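Local structure of regulatory protein RecX (Lactobacillus reuteri, 3D5L) at residues 29-34 with 59-64; 66-71 with 105-110; 80-85 with 93-98; 130-135 with 148-153; 163-168 with 192-197. The protein probably modulates the activity of the recombinase RecA, as a regulatory protein of the RecX family linked to DNA repair. All coordinates share one frame; numbering follows the deposited sequence.

Contact 1. Residues 29-34 with 59-64; sequences PVAESV and QQAKAY
No ring, amide or guanidinium group enters this contact: Ala61 meets Ala31, Ser33 and Val34 through small side chains alone, so there are neither faces nor edges to stack. The methyl of Ala61, on helix 48-71, is the common partner that the three others touch. Ala31 CB stands 3.8 Å from Ala61 CB, the two methyls pointing at each other across backbones whose CA atoms lie 6.6 Å apart. Val34 brings one branch: its CG2 is turned anti to the carbonyl carbon, beside the backbone N, and comes to 3.8 Å from the CB of Ala61. Ser33 adds its hydroxyl, with OG lodged between the backbone N and the carbonyl carbon (chi1 81°) and reaching within 3.7 Å of Ala61 CB. This last approach is oxygen against carbon and makes no bond. Such small groups allow the turn and the helix to come near each other, and no hydrogen bond joins the two segments. Ala31 is where the strand gives way to a helix, in the N-cap position, and its backbone N is held by OD1 of Asp58, one turn before Ala61. The contact therefore seats the junction of strand 25-31 and helix 32-37 on helix 48-71, where Val34 also touches Ile54 and Ala57, while strand 17-22 borders Ala31 through Arg17 and helix 92-104 packs against Ala63 through Ile98.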
# COMPACT_ATOMS: atom_id res chain seq x y z
N PRO A 29 19.91 8.56 22.01
CA PRO A 29 18.89 9.40 21.40
C PRO A 29 17.54 8.68 21.42
O PRO A 29 17.48 7.45 21.47
CB PRO A 29 19.41 9.55 20.00
CG PRO A 29 19.79 8.11 19.70
CD PRO A 29 20.46 7.63 21.00
N VAL A 30 16.47 9.45 21.40
CA VAL A 30 15.15 8.86 21.40
C VAL A 30 14.24 9.67 20.51
O VAL A 30 14.32 10.90 20.50
CB VAL A 30 14.55 8.81 22.83
CG1 VAL A 30 15.22 7.72 23.64
CG2 VAL A 30 14.74 10.15 23.52
N ALA A 31 13.39 8.99 19.74
CA ALA A 31 12.43 9.67 18.89
C ALA A 31 11.49 10.34 19.89
O ALA A 31 11.46 9.96 21.07
CB ALA A 31 11.66 8.65 18.03
N GLU A 32 10.73 11.32 19.44
CA GLU A 32 9.81 11.99 20.34
C GLU A 32 8.81 11.00 20.97
O GLU A 32 8.61 11.02 22.18
CB GLU A 32 9.05 13.08 19.59
CG GLU A 32 8.38 14.08 20.51
CD GLU A 32 7.59 15.13 19.75
OE1 GLU A 32 8.14 15.68 18.77
OE2 GLU A 32 6.44 15.40 20.14
N SER A 33 8.20 10.14 20.15
CA SER A 33 7.21 9.17 20.64
C SER A 33 7.75 8.24 21.73
O SER A 33 6.99 7.76 22.57
CB SER A 33 6.65 8.31 19.48
OG SER A 33 7.52 7.24 19.13
N VAL A 34 9.05 7.97 21.69
CA VAL A 34 9.67 7.10 22.69
C VAL A 34 9.91 7.90 23.96
O VAL A 34 9.80 7.39 25.08
CB VAL A 34 11.01 6.55 22.20
CG1 VAL A 34 11.69 5.76 23.31
CG2 VAL A 34 10.79 5.67 20.98
N GLN A 59 13.82 1.71 17.99
CA GLN A 59 14.10 1.02 16.73
C GLN A 59 12.80 0.93 15.96
O GLN A 59 12.80 1.00 14.73
CB GLN A 59 14.62 -0.40 16.97
CG GLN A 59 15.85 -0.52 17.87
CD GLN A 59 16.16 -1.98 18.23
OE1 GLN A 59 16.96 -2.25 19.13
NE2 GLN A 59 15.53 -2.92 17.52
N GLN A 60 11.69 0.76 16.67
CA GLN A 60 10.39 0.64 16.02
C GLN A 60 9.94 2.02 15.55
O GLN A 60 9.47 2.16 14.43
CB GLN A 60 9.35 0.05 16.98
CG GLN A 60 8.02 -0.26 16.29
CD GLN A 60 7.00 -0.91 17.22
OE1 GLN A 60 7.29 -1.93 17.86
NE2 GLN A 60 5.81 -0.34 17.29
N ALA A 61 10.11 3.03 16.40
CA ALA A 61 9.73 4.40 16.06
C ALA A 61 10.45 4.86 14.80
O ALA A 61 9.90 5.59 13.99
CB ALA A 61 10.02 5.34 17.23
N LYS A 62 11.70 4.42 14.64
CA LYS A 62 12.49 4.78 13.47
C LYS A 62 11.94 4.14 12.19
O LYS A 62 11.96 4.77 11.12
CB LYS A 62 13.94 4.33 13.65
CG LYS A 62 14.62 4.96 14.85
CD LYS A 62 15.34 6.23 14.49
CE LYS A 62 16.76 5.91 14.08
NZ LYS A 62 17.39 5.11 15.15
N ALA A 63 11.45 2.91 12.28
CA ALA A 63 10.92 2.24 11.09
C ALA A 63 9.61 2.92 10.72
O ALA A 63 9.26 3.07 9.55
CB ALA A 63 10.69 0.75 11.37
N TYR A 64 8.89 3.35 11.75
CA TYR A 64 7.64 4.04 11.54
C TYR A 64 7.90 5.33 10.77
O TYR A 64 7.21 5.62 9.79
CB TYR A 64 6.99 4.35 12.89
CG TYR A 64 5.67 5.06 12.74
CD1 TYR A 64 4.54 4.37 12.27
CD2 TYR A 64 5.54 6.41 13.04
CE1 TYR A 64 3.31 5.01 12.11
CE2 TYR A 64 4.32 7.07 12.88
CZ TYR A 64 3.21 6.36 12.42
OH TYR A 64 2.00 6.99 12.30

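Contact 2. Residues 66-71 with 105-110; sequences RMLDYL and QQLIDD
Leu71 and Leu68, one turn apart near the end of helix 48-71, meet Leu107 and Ile108 in the loop that follows helix 92-104. Two approaches are close. Leu71 CD2 rests 3.3 Å from the carbonyl O of Leu107, a methyl against an oxygen rather than a bond, and Leu68 CD2 lies 3.6 Å from Leu107 CD1. Two further touches are looser. The side chains of Leu71 and Leu107 cross at about a right angle, with CD1 of Leu71 4.1 Å from CB of Leu107. Leu71 CD2 is likewise 4.1 Å from CG2 of Ile108. Burial follows a different division, for Ile108 is buried whereas Leu107 remains exposed and forms the solvent side together with Leu68. Leu71 serves both, because CG sits anti to its carbonyl carbon (chi1 -77°) and turns CD1 to Leu107 and CD2 to the Leu107 carbonyl O and Ile108. Replacing Leu71 by alanine removes both methyls and would probably leave a gap facing Ile108 CG2, with the loop less firmly seated on the helix. Just before Leu107, Gln106 leaves helix 92-104 with positive phi in a Schellman motif, and Asp109 then takes the N-cap position of helix 110-124. Leu102 of helix 92-104 touches Leu68, Leu71 and Leu107 alike, while Ile81 of helix 78-87 packs on Ile108.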
# COMPACT_ATOMS: atom_id res chain seq x y z
N ARG A 66 10.36 6.09 8.80
CA ARG A 66 10.71 5.79 7.42
C ARG A 66 9.48 5.41 6.58
O ARG A 66 9.44 5.69 5.38
CB ARG A 66 11.75 4.68 7.37
CG ARG A 66 13.05 5.07 8.05
CD ARG A 66 14.19 4.21 7.55
NE ARG A 66 14.21 4.17 6.09
CZ ARG A 66 15.11 3.52 5.37
NH1 ARG A 66 16.09 2.86 5.98
NH2 ARG A 66 15.03 3.50 4.04
N MET A 67 8.47 4.77 7.18
CA MET A 67 7.27 4.45 6.41
C MET A 67 6.56 5.79 6.14
O MET A 67 5.87 5.92 5.13
CB MET A 67 6.34 3.48 7.17
CG MET A 67 6.85 2.03 7.28
SD MET A 67 7.41 1.33 5.67
CE MET A 67 9.13 1.96 5.56
N LEU A 68 6.73 6.77 7.04
CA LEU A 68 6.11 8.08 6.84
C LEU A 68 6.72 8.77 5.64
O LEU A 68 6.03 9.48 4.92
CB LEU A 68 6.29 8.99 8.08
CG LEU A 68 5.54 8.58 9.34
CD1 LEU A 68 5.58 9.72 10.35
CD2 LEU A 68 4.09 8.22 8.98
N ASP A 69 8.02 8.58 5.43
CA ASP A 69 8.71 9.17 4.28
C ASP A 69 8.31 8.38 3.02
O ASP A 69 8.15 8.95 1.95
CB ASP A 69 10.23 9.10 4.44
CG ASP A 69 10.74 9.88 5.64
OD1 ASP A 69 10.22 10.98 5.92
OD2 ASP A 69 11.70 9.40 6.30
N TYR A 70 8.16 7.07 3.16
CA TYR A 70 7.79 6.19 2.06
C TYR A 70 6.41 6.55 1.51
O TYR A 70 6.18 6.57 0.30
CB TYR A 70 7.80 4.73 2.55
CG TYR A 70 7.41 3.72 1.50
CD1 TYR A 70 8.06 3.67 0.26
CD2 TYR A 70 6.37 2.80 1.74
CE1 TYR A 70 7.70 2.74 -0.71
CE2 TYR A 70 6.01 1.86 0.76
CZ TYR A 70 6.68 1.84 -0.45
OH TYR A 70 6.33 0.94 -1.43
N LEU A 71 5.50 6.86 2.42
CA LEU A 71 4.14 7.23 2.07
C LEU A 71 4.06 8.67 1.52
O LEU A 71 3.07 9.03 0.90
CB LEU A 71 3.25 7.10 3.30
CG LEU A 71 2.83 5.68 3.68
CD1 LEU A 71 2.60 5.56 5.20
CD2 LEU A 71 1.55 5.32 2.89
N GLN A 105 -3.80 5.92 12.15
CA GLN A 105 -3.62 7.31 11.73
C GLN A 105 -4.14 7.45 10.31
O GLN A 105 -4.05 8.51 9.69
CB GLN A 105 -2.14 7.71 11.78
CG GLN A 105 -1.50 7.66 13.16
CD GLN A 105 -2.16 8.60 14.16
OE1 GLN A 105 -3.27 8.35 14.64
NE2 GLN A 105 -1.48 9.70 14.48
N GLN A 106 -4.70 6.34 9.82
CA GLN A 106 -5.25 6.24 8.48
C GLN A 106 -4.33 6.81 7.40
O GLN A 106 -4.72 7.66 6.59
CB GLN A 106 -6.62 6.90 8.39
CG GLN A 106 -7.55 6.16 7.42
CD GLN A 106 -7.66 4.67 7.76
OE1 GLN A 106 -8.06 4.29 8.87
NE2 GLN A 106 -7.31 3.82 6.79
N LEU A 107 -3.10 6.31 7.41
CA LEU A 107 -2.11 6.72 6.44
C LEU A 107 -2.09 5.65 5.34
O LEU A 107 -1.43 5.80 4.32
CB LEU A 107 -0.76 6.86 7.12
CG LEU A 107 -0.80 7.95 8.20
CD1 LEU A 107 0.53 8.03 8.93
CD2 LEU A 107 -1.12 9.28 7.55
N ILE A 108 -2.83 4.58 5.59
CA ILE A 108 -2.98 3.49 4.63
C ILE A 108 -4.48 3.15 4.55
O ILE A 108 -5.18 3.19 5.56
CB ILE A 108 -2.18 2.24 5.03
CG1 ILE A 108 -2.57 1.77 6.42
CG2 ILE A 108 -0.69 2.55 4.95
CD1 ILE A 108 -1.82 0.51 6.85
N ASP A 109 -4.96 2.84 3.35
CA ASP A 109 -6.38 2.54 3.16
C ASP A 109 -6.56 1.75 1.87
O ASP A 109 -6.63 2.33 0.79
CB ASP A 109 -7.15 3.86 3.08
CG ASP A 109 -8.65 3.67 3.11
OD1 ASP A 109 -9.13 2.52 3.09
OD2 ASP A 109 -9.37 4.70 3.17
N ASP A 110 -6.65 0.42 1.99
CA ASP A 110 -6.80 -0.46 0.83
C ASP A 110 -8.11 -0.30 0.09
O ASP A 110 -8.20 -0.59 -1.10
CB ASP A 110 -6.62 -1.92 1.26
CG ASP A 110 -5.16 -2.32 1.39
OD1 ASP A 110 -4.30 -1.41 1.34
OD2 ASP A 110 -4.87 -3.53 1.55

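Contact 3. Residues 80-85 with 93-98; sequences DIVKKL and EFVEPI
The backbone N of Leu85 binds the carbonyl O of Ile81 at 2.8 Å, a helical bond that helps set Leu85 in place to meet Val95 and Ile98; no polar bond crosses between the segments. The Leu85 carbonyl O in turn accepts a bond from the OG1 of Thr90, in the connection between the two helices. Across the contact everything is aliphatic. Leu85 CD1 approaches Ile98 CG2 to 4.0 Å and lies 4.3 Å from Val95 CA, so one methyl touches two successive turns of the facing helix. Ile98 presents that branch because CG2 is anti to its backbone N. Nearer the start of helix 78-87, Val82 CG2 and Val95 CG1 come to 4.4 Å, a looser touch. The axes of the short segments pass 10.4 Å apart at 150°, nearly antiparallel, and the second is kinked at Pro97, whose N makes no bond to the preceding turn. Ile81 extends the apolar seam to Leu99 and Leu102, and Leu85 also reaches Met67 of helix 48-71. This is a near-antiparallel pair of consecutive helices joined by a short connection, part of the core of the first three-helix domain of RecX, a module grouped with helix-turn-helix folds.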
# COMPACT_ATOMS: atom_id res chain seq x y z
N ASP A 80 2.13 -3.06 0.27
CA ASP A 80 3.30 -2.30 -0.17
C ASP A 80 4.11 -1.95 1.08
O ASP A 80 5.33 -2.01 1.08
CB ASP A 80 2.92 -1.00 -0.89
CG ASP A 80 2.41 -1.24 -2.31
OD1 ASP A 80 2.79 -2.26 -2.93
OD2 ASP A 80 1.65 -0.37 -2.81
N ILE A 81 3.40 -1.58 2.14
CA ILE A 81 4.03 -1.23 3.40
C ILE A 81 4.74 -2.43 4.02
O ILE A 81 5.87 -2.32 4.48
CB ILE A 81 3.00 -0.69 4.39
CG1 ILE A 81 2.32 0.55 3.80
CG2 ILE A 81 3.67 -0.38 5.72
CD1 ILE A 81 3.27 1.67 3.44
N VAL A 82 4.06 -3.58 4.02
CA VAL A 82 4.59 -4.84 4.54
C VAL A 82 5.83 -5.23 3.75
O VAL A 82 6.87 -5.57 4.31
CB VAL A 82 3.55 -5.98 4.40
CG1 VAL A 82 4.19 -7.32 4.67
CG2 VAL A 82 2.40 -5.75 5.37
N LYS A 83 5.71 -5.17 2.43
CA LYS A 83 6.80 -5.50 1.53
C LYS A 83 7.96 -4.54 1.76
O LYS A 83 9.13 -4.92 1.64
CB LYS A 83 6.28 -5.43 0.10
CG LYS A 83 7.23 -5.97 -0.95
CD LYS A 83 6.50 -6.21 -2.26
CE LYS A 83 7.47 -6.71 -3.32
NZ LYS A 83 8.20 -7.93 -2.85
N LYS A 84 7.64 -3.30 2.11
CA LYS A 84 8.64 -2.27 2.35
C LYS A 84 9.36 -2.47 3.69
O LYS A 84 10.56 -2.27 3.78
CB LYS A 84 7.98 -0.89 2.35
CG LYS A 84 8.76 0.16 1.59
CD LYS A 84 9.96 0.70 2.33
CE LYS A 84 10.75 1.62 1.40
NZ LYS A 84 11.92 2.28 2.02
N LEU A 85 8.62 -2.85 4.72
CA LEU A 85 9.21 -3.06 6.03
C LEU A 85 10.12 -4.27 5.94
O LEU A 85 11.19 -4.30 6.55
CB LEU A 85 8.13 -3.29 7.08
CG LEU A 85 7.38 -2.01 7.44
CD1 LEU A 85 6.14 -2.35 8.25
CD2 LEU A 85 8.31 -1.07 8.21
N GLU A 93 8.39 -8.58 14.63
CA GLU A 93 7.46 -8.25 15.71
C GLU A 93 7.00 -6.79 15.58
O GLU A 93 6.08 -6.37 16.27
CB GLU A 93 8.09 -8.50 17.09
CG GLU A 93 9.35 -7.67 17.36
CD GLU A 93 10.62 -8.44 17.09
OE1 GLU A 93 10.61 -9.31 16.18
OE2 GLU A 93 11.64 -8.18 17.78
N PHE A 94 7.66 -6.02 14.71
CA PHE A 94 7.29 -4.61 14.52
C PHE A 94 6.27 -4.40 13.40
O PHE A 94 5.57 -3.39 13.38
CB PHE A 94 8.50 -3.73 14.17
CG PHE A 94 9.58 -3.70 15.21
CD1 PHE A 94 9.32 -4.08 16.52
CD2 PHE A 94 10.85 -3.25 14.89
CE1 PHE A 94 10.30 -4.01 17.49
CE2 PHE A 94 11.84 -3.18 15.85
CZ PHE A 94 11.57 -3.55 17.15
N VAL A 95 6.21 -5.34 12.46
CA VAL A 95 5.31 -5.25 11.32
C VAL A 95 3.86 -4.93 11.67
O VAL A 95 3.35 -3.86 11.34
CB VAL A 95 5.33 -6.55 10.47
CG1 VAL A 95 4.40 -6.40 9.27
CG2 VAL A 95 6.74 -6.86 10.01
N GLU A 96 3.21 -5.87 12.34
CA GLU A 96 1.81 -5.72 12.71
C GLU A 96 1.54 -4.45 13.53
O GLU A 96 0.54 -3.78 13.29
CB GLU A 96 1.33 -6.97 13.47
CG GLU A 96 -0.19 -7.16 13.51
CD GLU A 96 -0.84 -7.14 12.12
OE1 GLU A 96 -0.42 -7.94 11.24
OE2 GLU A 96 -1.77 -6.33 11.91
N PRO A 97 2.40 -4.12 14.52
CA PRO A 97 2.18 -2.90 15.32
C PRO A 97 2.23 -1.63 14.46
O PRO A 97 1.41 -0.74 14.61
CB PRO A 97 3.31 -2.95 16.36
CG PRO A 97 3.53 -4.41 16.54
CD PRO A 97 3.48 -4.93 15.11
N ILE A 98 3.21 -1.56 13.56
CA ILE A 98 3.35 -0.41 12.67
C ILE A 98 2.18 -0.33 11.69
O ILE A 98 1.66 0.75 11.45
CB ILE A 98 4.72 -0.48 11.90
CG1 ILE A 98 5.85 -0.10 12.86
CG2 ILE A 98 4.72 0.44 10.67
CD1 ILE A 98 7.23 -0.17 12.26

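Contact 4. Residues 130-135 with 148-153; sequences GIIRQH and DALTQF
Aliphatic contacts come first: Leu150 and Ile132 lie side by side, running opposite ways, with Leu150 CD1 3.6 Å from Ile132 CG2 and 3.8 Å from CB of the same isoleucine. The second kind is aliphatic against aromatic. Ile132 CG1, anti to its carbonyl carbon, comes obliquely to the ring of Phe153 and stops 3.7 Å from CE1, so its two branches divide between Leu150 and Phe153. Third is an alkyl group beside a guanidinium: Arg133 crosses Leu150 at about a right angle, and its chain, bent at chi3 (-56°), brings NE to 3.8 Å from Leu150 CD2, which also lies 3.9 Å from Arg133 CB. With an alanine in place of Leu150, the loss of both methyls would probably open a gap beside Ile132 CG2 and leave the Arg133 chain less supported on that side. No hydrogen bond crosses between the segments; within 148-153, the bond from Phe153 N to Leu150 O, 3.1 Å, is consistent with a turn that lets Leu150 and Phe153 both face Ile132. Met121 of helix 110-124 touches Ile132 as well, and Val118 touches Ala149. Helices 110-124, 129-138 and 143-149 thus share an apolar centre, as expected of the second three-helix domain of RecX.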
# COMPACT_ATOMS: atom_id res chain seq x y z
N GLY A 130 -12.51 -9.24 -14.64
CA GLY A 130 -11.82 -10.45 -14.24
C GLY A 130 -10.35 -10.23 -13.96
O GLY A 130 -9.81 -10.75 -12.99
N ILE A 131 -9.69 -9.46 -14.83
CA ILE A 131 -8.27 -9.18 -14.66
C ILE A 131 -8.01 -8.15 -13.56
O ILE A 131 -7.01 -8.24 -12.84
CB ILE A 131 -7.65 -8.71 -16.01
CG1 ILE A 131 -6.90 -9.87 -16.67
CG2 ILE A 131 -6.70 -7.54 -15.81
CD1 ILE A 131 -7.71 -11.15 -16.79
N ILE A 132 -8.92 -7.17 -13.43
CA ILE A 132 -8.79 -6.15 -12.40
C ILE A 132 -8.87 -6.86 -11.06
O ILE A 132 -8.04 -6.64 -10.18
CB ILE A 132 -9.94 -5.11 -12.46
CG1 ILE A 132 -10.03 -4.48 -13.84
CG2 ILE A 132 -9.68 -4.02 -11.43
CD1 ILE A 132 -9.02 -3.40 -14.09
N ARG A 133 -9.86 -7.74 -10.93
CA ARG A 133 -10.09 -8.52 -9.71
C ARG A 133 -8.87 -9.37 -9.38
O ARG A 133 -8.46 -9.48 -8.22
CB ARG A 133 -11.31 -9.43 -9.89
CG ARG A 133 -11.77 -10.13 -8.60
CD ARG A 133 -12.96 -11.08 -8.85
NE ARG A 133 -14.09 -10.41 -9.48
CZ ARG A 133 -14.58 -10.73 -10.67
NH1 ARG A 133 -14.03 -11.73 -11.37
NH2 ARG A 133 -15.61 -10.06 -11.18
N GLN A 134 -8.29 -9.97 -10.40
CA GLN A 134 -7.11 -10.80 -10.22
C GLN A 134 -5.93 -9.96 -9.76
O GLN A 134 -5.16 -10.39 -8.91
CB GLN A 134 -6.78 -11.51 -11.54
CG GLN A 134 -5.51 -12.33 -11.49
CD GLN A 134 -5.31 -13.16 -12.75
OE1 GLN A 134 -5.25 -12.62 -13.86
NE2 GLN A 134 -5.18 -14.47 -12.58
N HIS A 135 -5.78 -8.76 -10.31
CA HIS A 135 -4.67 -7.89 -9.94
C HIS A 135 -4.79 -7.38 -8.50
O HIS A 135 -3.80 -7.30 -7.79
CB HIS A 135 -4.59 -6.70 -10.89
CG HIS A 135 -3.37 -5.85 -10.68
ND1 HIS A 135 -2.18 -6.08 -11.33
CD2 HIS A 135 -3.15 -4.80 -9.85
CE1 HIS A 135 -1.28 -5.21 -10.92
NE2 HIS A 135 -1.85 -4.42 -10.02
N ASP A 148 -16.46 -3.76 -4.36
CA ASP A 148 -16.83 -2.34 -4.24
C ASP A 148 -16.15 -1.50 -5.34
O ASP A 148 -16.78 -0.66 -5.98
CB ASP A 148 -16.44 -1.77 -2.86
CG ASP A 148 -17.25 -2.38 -1.72
OD1 ASP A 148 -18.27 -3.05 -1.99
OD2 ASP A 148 -16.87 -2.18 -0.54
N ALA A 149 -14.87 -1.73 -5.56
CA ALA A 149 -14.13 -0.99 -6.58
C ALA A 149 -14.61 -1.32 -7.99
O ALA A 149 -14.66 -0.44 -8.85
CB ALA A 149 -12.63 -1.29 -6.46
N LEU A 150 -14.98 -2.58 -8.21
CA LEU A 150 -15.45 -3.05 -9.52
C LEU A 150 -16.84 -2.55 -9.85
O LEU A 150 -17.36 -2.82 -10.94
CB LEU A 150 -15.43 -4.59 -9.57
CG LEU A 150 -14.34 -5.25 -10.43
CD1 LEU A 150 -13.13 -4.37 -10.53
CD2 LEU A 150 -13.98 -6.61 -9.82
N THR A 151 -17.45 -1.83 -8.92
CA THR A 151 -18.78 -1.30 -9.16
C THR A 151 -18.74 -0.17 -10.20
O THR A 151 -19.72 0.09 -10.89
CB THR A 151 -19.40 -0.82 -7.83
OG1 THR A 151 -20.82 -0.98 -7.91
CG2 THR A 151 -19.06 0.64 -7.53
N GLN A 152 -17.60 0.50 -10.33
CA GLN A 152 -17.46 1.58 -11.30
C GLN A 152 -17.49 0.95 -12.69
O GLN A 152 -17.77 1.62 -13.68
CB GLN A 152 -16.11 2.31 -11.16
CG GLN A 152 -15.70 2.67 -9.75
CD GLN A 152 -14.29 3.23 -9.71
OE1 GLN A 152 -13.64 3.25 -8.66
NE2 GLN A 152 -13.81 3.70 -10.85
N PHE A 153 -17.17 -0.34 -12.75
CA PHE A 153 -17.13 -1.07 -14.01
C PHE A 153 -18.52 -1.51 -14.44
O PHE A 153 -18.86 -2.69 -14.39
CB PHE A 153 -16.21 -2.29 -13.89
CG PHE A 153 -15.09 -2.30 -14.88
CD1 PHE A 153 -13.77 -2.39 -14.45
CD2 PHE A 153 -15.34 -2.24 -16.24
CE1 PHE A 153 -12.72 -2.43 -15.37
CE2 PHE A 153 -14.29 -2.28 -17.17
CZ PHE A 153 -12.99 -2.38 -16.73

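Contact 5. Residues 163-168 with 192-197; sequences KKLALK and KGFSSS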
# COMPACT_ATOMS: atom_id res chain seq x y z
N LYS A 163 -15.51 -2.72 -26.78
CA LYS A 163 -15.65 -2.40 -28.20
C LYS A 163 -14.28 -1.94 -28.71
O LYS A 163 -13.81 -2.38 -29.76
CB LYS A 163 -16.67 -1.28 -28.43
CG LYS A 163 -18.11 -1.66 -28.14
CD LYS A 163 -19.03 -0.42 -28.14
CE LYS A 163 -20.46 -0.79 -27.73
NZ LYS A 163 -21.37 0.39 -27.60
N LYS A 164 -13.66 -1.05 -27.93
CA LYS A 164 -12.35 -0.51 -28.26
C LYS A 164 -11.33 -1.64 -28.41
O LYS A 164 -10.61 -1.71 -29.41
CB LYS A 164 -11.91 0.47 -27.17
CG LYS A 164 -10.48 0.96 -27.28
CD LYS A 164 -10.27 1.84 -28.50
CE LYS A 164 -8.79 2.20 -28.66
NZ LYS A 164 -8.21 2.80 -27.42
N LEU A 165 -11.28 -2.52 -27.43
CA LEU A 165 -10.36 -3.66 -27.46
C LEU A 165 -10.68 -4.57 -28.65
O LEU A 165 -9.79 -4.98 -29.38
CB LEU A 165 -10.47 -4.46 -26.15
CG LEU A 165 -9.75 -5.79 -26.00
CD1 LEU A 165 -8.25 -5.58 -25.97
CD2 LEU A 165 -10.21 -6.47 -24.71
N ALA A 166 -11.96 -4.89 -28.83
CA ALA A 166 -12.39 -5.76 -29.92
C ALA A 166 -12.01 -5.19 -31.28
O ALA A 166 -11.58 -5.92 -32.17
CB ALA A 166 -13.90 -6.01 -29.85
N LEU A 167 -12.17 -3.88 -31.46
CA LEU A 167 -11.84 -3.25 -32.73
C LEU A 167 -10.35 -3.36 -32.96
O LEU A 167 -9.89 -3.50 -34.09
CB LEU A 167 -12.26 -1.78 -32.73
CG LEU A 167 -13.76 -1.48 -32.74
CD1 LEU A 167 -13.97 0.02 -32.94
CD2 LEU A 167 -14.45 -2.27 -33.86
N LYS A 168 -9.60 -3.28 -31.87
CA LYS A 168 -8.16 -3.36 -31.91
C LYS A 168 -7.76 -4.82 -32.16
O LYS A 168 -6.76 -5.09 -32.82
CB LYS A 168 -7.59 -2.84 -30.59
CG LYS A 168 -6.10 -3.04 -30.37
CD LYS A 168 -5.65 -2.25 -29.15
CE LYS A 168 -4.31 -2.72 -28.61
NZ LYS A 168 -4.40 -4.03 -27.90
N LYS A 192 -9.15 -11.04 -20.98
CA LYS A 192 -8.94 -9.67 -20.52
C LYS A 192 -9.87 -9.39 -19.34
O LYS A 192 -9.85 -8.30 -18.77
CB LYS A 192 -9.21 -8.67 -21.65
CG LYS A 192 -8.03 -7.76 -21.97
CD LYS A 192 -6.92 -8.52 -22.67
CE LYS A 192 -5.66 -7.68 -22.85
NZ LYS A 192 -4.98 -7.33 -21.57
N GLY A 193 -10.70 -10.37 -19.00
CA GLY A 193 -11.61 -10.22 -17.87
C GLY A 193 -13.05 -9.90 -18.19
O GLY A 193 -13.85 -9.63 -17.28
N PHE A 194 -13.41 -9.93 -19.47
CA PHE A 194 -14.77 -9.63 -19.89
C PHE A 194 -15.58 -10.92 -20.02
O PHE A 194 -15.14 -11.88 -20.64
CB PHE A 194 -14.77 -8.88 -21.22
CG PHE A 194 -14.14 -7.50 -21.15
CD1 PHE A 194 -14.85 -6.42 -20.64
CD2 PHE A 194 -12.86 -7.29 -21.63
CE1 PHE A 194 -14.29 -5.15 -20.61
CE2 PHE A 194 -12.29 -6.02 -21.61
CZ PHE A 194 -13.01 -4.94 -21.10
N SER A 195 -16.78 -10.94 -19.43
CA SER A 195 -17.65 -12.11 -19.47
C SER A 195 -18.17 -12.41 -20.88
O SER A 195 -18.14 -11.55 -21.77
CB SER A 195 -18.83 -11.91 -18.52
OG SER A 195 -19.62 -10.80 -18.91
N SER A 196 -18.66 -13.63 -21.06
CA SER A 196 -19.17 -14.09 -22.35
C SER A 196 -20.28 -13.20 -22.90
O SER A 196 -20.31 -12.91 -24.10
CB SER A 196 -19.71 -15.52 -22.23
OG SER A 196 -18.71 -16.39 -21.71
N SER A 197 -21.18 -12.78 -22.03
CA SER A 197 -22.31 -11.95 -22.43
C SER A 197 -21.94 -10.56 -22.93
O SER A 197 -22.82 -9.82 -23.38
CB SER A 197 -23.29 -11.83 -21.26
OG SER A 197 -22.62 -11.49 -20.07
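Leu165 puts a single methyl, CD2, against both Lys192 and Phe194, and the conformations of the side chains explain how. In Leu165, CG stands anti to the backbone N (chi1 172°), which directs the branched end from helix 155-172 toward the turn after helix 178-191. There CD2 meets Lys192 CG at 3.7 Å and Lys192 CB at 3.9 Å. Lys192 offers the carbon part of its chain, not its charge: the first torsion is off the staggered positions at -122°, and a bend at chi2 (72°) leads the rest onward once CG has touched the leucine. Phe194 comes from the other end of the turn. Its ring crosses Leu165 obliquely, with CE2 3.8 Å and CD2 4.1 Å from Leu165 CD2. Between these two partners lies Gly193, with positive phi in a Schellman motif that ends helix 178-191; a CB at these backbone angles would collide with the carbonyl O of Lys192, which accounts for the glycine. Leu189 of helix 178-191 touches both Leu165 and Phe194, while Leu161 and Ala162 of helix 155-172 also line the phenylalanine. The chemistry is wholly apolar between the segments, with no hydrogen bond or ion pair across them, so their fit rests on shape and burial, and the lysine contributes as an aliphatic chain beside a buried leucine and aromatic ring.

How the contacts relate
Contacts 3 and 5 are the buried pair, although contact 5 lies far from the centre of the elongated chain; contacts 1, 2 and 4 are partly open to solvent. None has a hydrogen bond across its segments. Small methyls suffice where contact 1 joins strand and helix, branched aliphatics fill contacts 2 and 3, and contacts 4 and 5 each add a phenylalanine and a basic side chain, an arginine touching through NE and CB in one and the carbons of a lysine in the other. Helix 48-71 serves both contacts 1 and 2, and contact 3 is nested within the loop that contact 2 closes. Contacts 4 and 5 belong to successive three-helix domains, linked by a probable backbone hydrogen bond from Gly130 N to Gly193 O.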